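PDB 4IT1: putative glucarate dehydratase from Pseudomonas fluorescens, which probably catalyses the magnesium-dependent dehydration of D-glucarate to 5-dehydro-4-deoxy-D-glucarate, as a member of the mandelate racemase branch of the enolase superfamily. Local coordinates for residues Arg53-Ile58 against Leu67-Gly72; Tyr169-Tyr174 against Lys213-Thr218; Leu191-Ile196 against Val225-Ala230. All blocks are in the same frame, centred on the assembly; numbering follows the deposited sequence.

Interaction 1. Residues Arg53-Ile58 against Leu67-Gly72; sequences RSIIEI and LGESYG
Ser54 and Ser70 form an antiparallel hydrogen-bonded pair: Ser70 N gives to Ser54 O at 2.9 Å, and Ser54 N to Ser70 O at a longer 3.3 Å. Ile56 and Gly68 repeat the pattern, with Ile56 N 2.8 Å from Gly68 O in a nearly straight bond and Gly68 N returning one to Ile56 O. Gly68 CA lies close against Ile56 CB. Bent at chi2 (83°), Arg53 carries its guanidinium over Ser70 O and sets NE 2.9 Å from Glu69 OE2, a salt bridge whose two planes stand 81° apart. Ser350 OG pairs with Arg53 NH2. Both carboxylate oxygens of Glu69 have further partners, OE2 in Leu347 N and OE1 in Ser350 N, while Gln80 bonds Ser54 OG and Tyr71 O. A leucine in place of Arg53 would probably leave the buried Glu69 carboxylate without its charged mate and Ser350 OG without this partner. Within the N-terminal capping domain this is plain hairpin pairing, but the buried charges of Arg53 and Glu69 are probably balanced by each other, and amides at the start of helix 348-360 probably steady the carboxylate further, which fastens the hairpin to the barrel domain.

Interaction 2. Residues Tyr169-Tyr174 against Lys213-Thr218; sequences YLFFKY and KLKAGT
Lys215, Tyr169 and Lys213 bury the most surface here, all three on the side of the sheet that faces the active site. Lys213 lies alongside Tyr169 and lays its CG over one face of the ring, 4.0 Å from the centroid, in a CH-pi contact. Lys215 does the same to Phe171 with CB; extended at its first torsion (chi1 179°) and bent at the next two, it then runs CG and CD alongside CE2 of that ring and delivers NZ to Tyr169 OH at 3.2 Å. A water accepts from that hydroxyl at 2.7 Å and, weakly, from Lys213 NZ, whose main partner is Asp369. Lys215, the predicted proton acceptor, also meets the bound tartrate through a weak bond from NZ. Parallel pairing sets these side chains in place: Leu170 N gives to Lys213 O at 2.8 Å, and Lys215 N gives to Leu170 O at 2.7 Å. Beyond the strands a second water takes over, accepting from Phe172 N at 2.7 Å and donating to Lys215 O. Strands 163-170 and 212-215 are neighbours in the barrel sheet, with 393-395 beside the first and 240-243 beside the second. On the other side of the sheet, Leu170, Leu214 and Phe172 pack together beneath helices 193-207 and 221-234.

Interaction 3. Residues Leu191-Ile196 against Val225-Ala230; sequences LNEQQI and VACIKA
Glu193 brings the one flat group that reaches across, its carboxylate, and OE2 meets Ala226 CB at 4.0 Å in simple van der Waals contact. The carbonyl oxygens of Asn192 and Gln195 turn instead to backbone N-H groups of their own segment. Gln195 N sits nearly in line with the Asn192 side-chain C=O, 3.0 Å from OD1; Leu191 N approaches Gln195 OE1 at 2.8 Å from above the carboxamide plane, and Asn192 N adds a weak bond to the same oxygen. Asn192 and Gln195 thus make a capping box at the start of helix 193-207, and Gln195 NE2 is taken up by Glu189. The helices touch through small groups. Glu193 CB rests 3.6 Å from Ala230 CB, and Cys227 SG lies 3.7 Å from Glu193 N and close to its CA, so that the CA atoms of Glu193 and Cys227 come within 4.5 Å. With chi1 at 38°, Glu193 holds CG between its backbone N and carbonyl carbon, and a bend at chi2 then folds the carboxylate toward Ala226. Cys227 and Ile196 also touch Phe172, in the loop after strand 163-170. Chemically, then, two neighbouring outer helices meet through van der Waals contact, without a hydrogen bond between these segments: alanine and cysteine permit the close approach, the capping box satisfies Gln195 N, and the Glu193 charge at this helix start is likely to be favourably placed.

In the fold
Interaction 2 joins strands 163-170 and 212-215, the two strands of a beta-alpha-beta unit whose helix 193-207 packs in interaction 3 against the next helix, 221-234; the two centres are about 10 Å apart. They touch directly: Ile196 CD1 packs 3.4 Å from Phe171 O. Interaction 1, in the capping domain, lies across the chain's centre, about 27 Å from interaction 2 and 36 Å from interaction 3 between centres. The active site lies between the two domains. Interaction 2 lines it, the Lys215 side chain being about 4 Å from the magnesium ion, whereas from interaction 1 the Tyr71 side chain comes within about 7 Å of that of His342, the other predicted proton acceptor. Interaction 3 lies among the outer helices, the Cys227 side chain about 11 Å from that of Lys215.

Interaction 1. Residues Arg53-Ile58 against Leu67-Gly72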
# COMPACT_ATOMS: atom_id res chain seq x y z
N ARG A 53 -27.35 4.11 9.10
CA ARG A 53 -26.44 3.74 8.02
C ARG A 53 -26.76 4.64 6.83
O ARG A 53 -27.87 5.14 6.73
CB ARG A 53 -26.65 2.27 7.62
CG ARG A 53 -25.42 1.60 7.02
CD ARG A 53 -24.47 1.08 8.09
NE ARG A 53 -23.19 0.68 7.52
CZ ARG A 53 -22.08 0.48 8.23
NH1 ARG A 53 -22.07 0.64 9.54
NH2 ARG A 53 -20.96 0.13 7.60
N SER A 54 -25.79 4.84 5.95
CA SER A 54 -26.02 5.60 4.73
C SER A 54 -25.61 4.80 3.50
O SER A 54 -24.60 4.09 3.51
CB SER A 54 -25.28 6.93 4.77
OG SER A 54 -23.88 6.71 4.79
N ILE A 55 -26.41 4.92 2.44
CA ILE A 55 -26.22 4.19 1.19
C ILE A 55 -25.86 5.17 0.09
O ILE A 55 -26.54 6.17 -0.12
CB ILE A 55 -27.49 3.40 0.81
CG1 ILE A 55 -28.07 2.65 2.02
CG2 ILE A 55 -27.22 2.46 -0.36
CD1 ILE A 55 -27.28 1.45 2.49
N ILE A 56 -24.76 4.88 -0.61
CA ILE A 56 -24.26 5.74 -1.68
C ILE A 56 -24.50 5.12 -3.06
O ILE A 56 -24.18 3.95 -3.28
CB ILE A 56 -22.75 6.04 -1.50
CG1 ILE A 56 -22.47 6.76 -0.17
CG2 ILE A 56 -22.22 6.89 -2.65
CD1 ILE A 56 -22.36 5.84 1.03
N GLU A 57 -25.08 5.90 -3.97
CA GLU A 57 -25.24 5.51 -5.37
C GLU A 57 -24.43 6.45 -6.25
O GLU A 57 -24.55 7.67 -6.14
CB GLU A 57 -26.70 5.60 -5.79
CG GLU A 57 -27.35 4.28 -6.18
CD GLU A 57 -28.65 4.46 -6.97
OE1 GLU A 57 -29.17 3.45 -7.48
OE2 GLU A 57 -29.14 5.61 -7.09
N ILE A 58 -23.61 5.88 -7.12
CA ILE A 58 -22.90 6.65 -8.13
C ILE A 58 -23.37 6.19 -9.51
O ILE A 58 -23.68 5.01 -9.70
CB ILE A 58 -21.37 6.51 -8.01
CG1 ILE A 58 -20.90 6.84 -6.59
CG2 ILE A 58 -20.63 7.35 -9.04
CD1 ILE A 58 -21.06 8.29 -6.18
N LEU A 67 -21.74 1.35 -6.07
CA LEU A 67 -22.43 1.39 -4.78
C LEU A 67 -21.51 1.60 -3.57
O LEU A 67 -20.33 1.21 -3.60
CB LEU A 67 -23.26 0.12 -4.57
CG LEU A 67 -24.32 -0.29 -5.60
CD1 LEU A 67 -25.01 -1.55 -5.11
CD2 LEU A 67 -25.33 0.82 -5.84
N GLY A 68 -22.06 2.18 -2.51
CA GLY A 68 -21.36 2.40 -1.23
C GLY A 68 -22.25 2.27 -0.00
O GLY A 68 -23.47 2.42 -0.08
N GLU A 69 -21.63 1.97 1.14
CA GLU A 69 -22.32 1.90 2.42
C GLU A 69 -21.40 2.50 3.49
O GLU A 69 -20.20 2.21 3.50
CB GLU A 69 -22.67 0.46 2.77
CG GLU A 69 -23.63 0.29 3.94
CD GLU A 69 -23.78 -1.15 4.39
OE1 GLU A 69 -23.71 -2.07 3.55
OE2 GLU A 69 -24.00 -1.36 5.60
N SER A 70 -21.95 3.34 4.36
CA SER A 70 -21.14 4.00 5.40
C SER A 70 -21.90 4.30 6.69
O SER A 70 -22.92 3.68 6.97
CB SER A 70 -20.50 5.28 4.85
OG SER A 70 -19.43 5.68 5.69
N TYR A 71 -21.37 5.24 7.48
CA TYR A 71 -21.94 5.58 8.78
C TYR A 71 -23.16 6.50 8.63
O TYR A 71 -23.18 7.38 7.76
CB TYR A 71 -20.88 6.20 9.69
CG TYR A 71 -19.72 5.26 9.97
CD1 TYR A 71 -19.90 4.11 10.75
CD2 TYR A 71 -18.46 5.52 9.46
CE1 TYR A 71 -18.84 3.25 11.00
CE2 TYR A 71 -17.39 4.66 9.71
CZ TYR A 71 -17.59 3.53 10.48
OH TYR A 71 -16.53 2.69 10.72
N GLY A 72 -24.17 6.27 9.47
CA GLY A 72 -25.47 6.94 9.33
C GLY A 72 -25.82 7.98 10.38
O GLY A 72 -26.96 8.47 10.40

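Interaction 2. Residues Tyr169-Tyr174 against Lys213-Thr218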
# COMPACT_ATOMS: atom_id res chain seq x y z
N TYR A 169 -20.44 -13.83 15.61
CA TYR A 169 -20.32 -12.76 16.61
C TYR A 169 -21.44 -12.83 17.64
O TYR A 169 -22.57 -12.41 17.38
CB TYR A 169 -20.25 -11.37 15.95
CG TYR A 169 -19.22 -10.44 16.59
CD1 TYR A 169 -19.08 -10.36 17.99
CD2 TYR A 169 -18.37 -9.65 15.81
CE1 TYR A 169 -18.13 -9.54 18.58
CE2 TYR A 169 -17.42 -8.82 16.40
CZ TYR A 169 -17.31 -8.77 17.78
OH TYR A 169 -16.37 -7.95 18.37
N LEU A 170 -21.12 -13.37 18.82
CA LEU A 170 -22.08 -13.56 19.90
C LEU A 170 -22.17 -12.37 20.86
O LEU A 170 -21.16 -11.77 21.23
CB LEU A 170 -21.69 -14.79 20.74
CG LEU A 170 -21.46 -16.16 20.10
CD1 LEU A 170 -21.31 -17.19 21.22
CD2 LEU A 170 -22.60 -16.52 19.16
N PHE A 171 -23.40 -12.09 21.29
CA PHE A 171 -23.70 -11.00 22.22
C PHE A 171 -24.56 -11.50 23.36
O PHE A 171 -25.40 -12.38 23.18
CB PHE A 171 -24.50 -9.92 21.52
CG PHE A 171 -23.70 -9.08 20.58
CD1 PHE A 171 -23.47 -9.50 19.27
CD2 PHE A 171 -23.20 -7.85 20.99
CE1 PHE A 171 -22.74 -8.71 18.39
CE2 PHE A 171 -22.47 -7.05 20.11
CZ PHE A 171 -22.23 -7.49 18.81
N PHE A 172 -24.35 -10.93 24.55
CA PHE A 172 -25.38 -10.98 25.57
C PHE A 172 -26.47 -9.99 25.15
O PHE A 172 -26.18 -8.98 24.50
CB PHE A 172 -24.81 -10.64 26.94
CG PHE A 172 -23.76 -11.61 27.40
CD1 PHE A 172 -24.12 -12.81 28.00
CD2 PHE A 172 -22.41 -11.34 27.23
CE1 PHE A 172 -23.16 -13.72 28.43
CE2 PHE A 172 -21.44 -12.23 27.66
CZ PHE A 172 -21.81 -13.43 28.26
N LYS A 173 -27.72 -10.32 25.46
CA LYS A 173 -28.85 -9.46 25.11
C LYS A 173 -30.00 -9.65 26.09
O LYS A 173 -30.08 -10.68 26.77
CB LYS A 173 -29.31 -9.71 23.66
CG LYS A 173 -29.98 -11.06 23.39
CD LYS A 173 -30.23 -11.30 21.90
CE LYS A 173 -31.37 -10.46 21.34
NZ LYS A 173 -32.68 -10.77 21.97
N TYR A 174 -30.86 -8.64 26.17
CA TYR A 174 -32.14 -8.77 26.88
C TYR A 174 -33.15 -9.39 25.92
O TYR A 174 -32.94 -9.37 24.70
CB TYR A 174 -32.66 -7.40 27.36
CG TYR A 174 -31.86 -6.75 28.48
CD1 TYR A 174 -31.33 -7.51 29.52
CD2 TYR A 174 -31.66 -5.37 28.50
CE1 TYR A 174 -30.60 -6.91 30.55
CE2 TYR A 174 -30.94 -4.76 29.52
CZ TYR A 174 -30.41 -5.54 30.54
OH TYR A 174 -29.69 -4.94 31.55
N LYS A 213 -16.53 -15.47 18.15
CA LYS A 213 -16.16 -14.27 18.93
C LYS A 213 -17.30 -13.79 19.83
O LYS A 213 -18.39 -13.47 19.35
CB LYS A 213 -15.72 -13.11 18.02
CG LYS A 213 -15.36 -11.84 18.79
CD LYS A 213 -14.58 -10.86 17.94
CE LYS A 213 -13.12 -11.25 17.80
NZ LYS A 213 -12.55 -10.61 16.57
N LEU A 214 -17.03 -13.74 21.14
CA LEU A 214 -17.99 -13.19 22.09
C LEU A 214 -17.75 -11.70 22.43
O LEU A 214 -16.64 -11.31 22.80
CB LEU A 214 -17.99 -14.02 23.38
CG LEU A 214 -18.89 -13.52 24.50
CD1 LEU A 214 -20.35 -13.85 24.23
CD2 LEU A 214 -18.44 -14.08 25.84
N LYS A 215 -18.80 -10.89 22.31
CA LYS A 215 -18.77 -9.50 22.77
C LYS A 215 -18.82 -9.46 24.29
O LYS A 215 -19.85 -9.77 24.90
CB LYS A 215 -19.93 -8.69 22.19
CG LYS A 215 -19.96 -7.24 22.67
CD LYS A 215 -19.36 -6.27 21.65
CE LYS A 215 -17.85 -6.42 21.52
NZ LYS A 215 -17.32 -5.62 20.38
N ALA A 216 -17.71 -9.06 24.91
CA ALA A 216 -17.59 -9.15 26.37
C ALA A 216 -17.51 -7.79 27.08
O ALA A 216 -17.99 -6.78 26.56
CB ALA A 216 -16.41 -10.04 26.75
N GLY A 217 -16.92 -7.79 28.27
CA GLY A 217 -16.87 -6.60 29.12
C GLY A 217 -18.24 -6.02 29.35
O GLY A 217 -18.42 -4.80 29.35
N THR A 218 -19.23 -6.90 29.51
CA THR A 218 -20.61 -6.48 29.68
C THR A 218 -21.19 -7.07 30.97
O THR A 218 -21.82 -6.35 31.74
CB THR A 218 -21.48 -6.90 28.48
OG1 THR A 218 -20.85 -6.48 27.27
CG2 THR A 218 -22.84 -6.24 28.57
O HOH W 1 -14.10 -7.76 16.87
O HOH W 2 -22.61 -8.92 25.07

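Interaction 3. Residues Leu191-Ile196 against Val225-Ala230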
# COMPACT_ATOMS: atom_id res chain seq x y z
N LEU A 191 -28.18 -14.27 28.77
CA LEU A 191 -27.52 -13.75 29.96
C LEU A 191 -26.88 -14.86 30.80
O LEU A 191 -26.38 -14.61 31.90
CB LEU A 191 -28.52 -12.95 30.81
CG LEU A 191 -29.33 -11.83 30.14
CD1 LEU A 191 -30.46 -11.36 31.05
CD2 LEU A 191 -28.44 -10.67 29.72
N ASN A 192 -26.92 -16.09 30.28
CA ASN A 192 -26.15 -17.19 30.87
C ASN A 192 -25.55 -18.14 29.82
O ASN A 192 -25.85 -18.04 28.62
CB ASN A 192 -26.94 -17.94 31.96
CG ASN A 192 -28.16 -18.68 31.43
OD1 ASN A 192 -28.28 -18.97 30.23
ND2 ASN A 192 -29.07 -19.02 32.33
N GLU A 193 -24.71 -19.06 30.29
CA GLU A 193 -23.96 -19.96 29.42
C GLU A 193 -24.89 -20.76 28.51
O GLU A 193 -24.64 -20.87 27.30
CB GLU A 193 -23.01 -20.88 30.21
CG GLU A 193 -23.51 -21.40 31.55
CD GLU A 193 -23.40 -20.37 32.67
OE1 GLU A 193 -24.16 -19.39 32.65
OE2 GLU A 193 -22.57 -20.56 33.58
N GLN A 194 -25.97 -21.27 29.08
CA GLN A 194 -26.98 -22.03 28.34
C GLN A 194 -27.55 -21.25 27.15
O GLN A 194 -27.63 -21.77 26.04
CB GLN A 194 -28.11 -22.45 29.29
CG GLN A 194 -29.08 -23.46 28.72
CD GLN A 194 -29.92 -24.12 29.79
OE1 GLN A 194 -29.43 -24.47 30.87
NE2 GLN A 194 -31.21 -24.30 29.51
N GLN A 195 -27.93 -20.00 27.39
CA GLN A 195 -28.57 -19.16 26.37
C GLN A 195 -27.59 -18.70 25.30
O GLN A 195 -27.97 -18.49 24.15
CB GLN A 195 -29.24 -17.95 27.03
CG GLN A 195 -30.36 -18.30 28.00
CD GLN A 195 -30.62 -17.21 29.03
OE1 GLN A 195 -29.70 -16.52 29.49
NE2 GLN A 195 -31.88 -17.05 29.41
N ILE A 196 -26.33 -18.54 25.70
CA ILE A 196 -25.25 -18.16 24.77
C ILE A 196 -24.87 -19.34 23.87
O ILE A 196 -24.79 -19.20 22.65
CB ILE A 196 -24.03 -17.54 25.51
CG1 ILE A 196 -24.19 -16.02 25.61
CG2 ILE A 196 -22.72 -17.85 24.80
CD1 ILE A 196 -24.15 -15.28 24.28
N VAL A 225 -16.27 -15.62 31.66
CA VAL A 225 -15.29 -16.70 31.56
C VAL A 225 -16.01 -18.06 31.51
O VAL A 225 -15.74 -18.87 30.63
CB VAL A 225 -14.26 -16.66 32.71
CG1 VAL A 225 -13.49 -17.97 32.84
CG2 VAL A 225 -13.29 -15.51 32.50
N ALA A 226 -16.92 -18.27 32.46
CA ALA A 226 -17.76 -19.48 32.50
C ALA A 226 -18.55 -19.72 31.20
O ALA A 226 -18.74 -20.87 30.79
CB ALA A 226 -18.69 -19.44 33.70
N CYS A 227 -18.98 -18.64 30.55
CA CYS A 227 -19.68 -18.74 29.27
C CYS A 227 -18.75 -19.19 28.14
O CYS A 227 -19.18 -19.85 27.20
CB CYS A 227 -20.37 -17.43 28.90
SG CYS A 227 -21.68 -16.95 30.07
N ILE A 228 -17.47 -18.84 28.25
CA ILE A 228 -16.48 -19.31 27.29
C ILE A 228 -16.21 -20.80 27.48
O ILE A 228 -16.18 -21.55 26.50
CB ILE A 228 -15.18 -18.49 27.35
CG1 ILE A 228 -15.38 -17.14 26.67
CG2 ILE A 228 -14.02 -19.22 26.68
CD1 ILE A 228 -14.55 -16.04 27.29
N LYS A 229 -16.02 -21.22 28.73
CA LYS A 229 -15.85 -22.63 29.07
C LYS A 229 -16.97 -23.47 28.45
O LYS A 229 -16.71 -24.46 27.75
CB LYS A 229 -15.86 -22.83 30.59
CG LYS A 229 -14.82 -22.04 31.37
CD LYS A 229 -13.46 -22.73 31.39
CE LYS A 229 -12.50 -21.97 32.28
NZ LYS A 229 -11.09 -22.29 31.92
N ALA A 230 -18.22 -23.05 28.70
CA ALA A 230 -19.39 -23.74 28.18
C ALA A 230 -19.39 -23.81 26.65
O ALA A 230 -19.79 -24.82 26.07
CB ALA A 230 -20.66 -23.09 28.70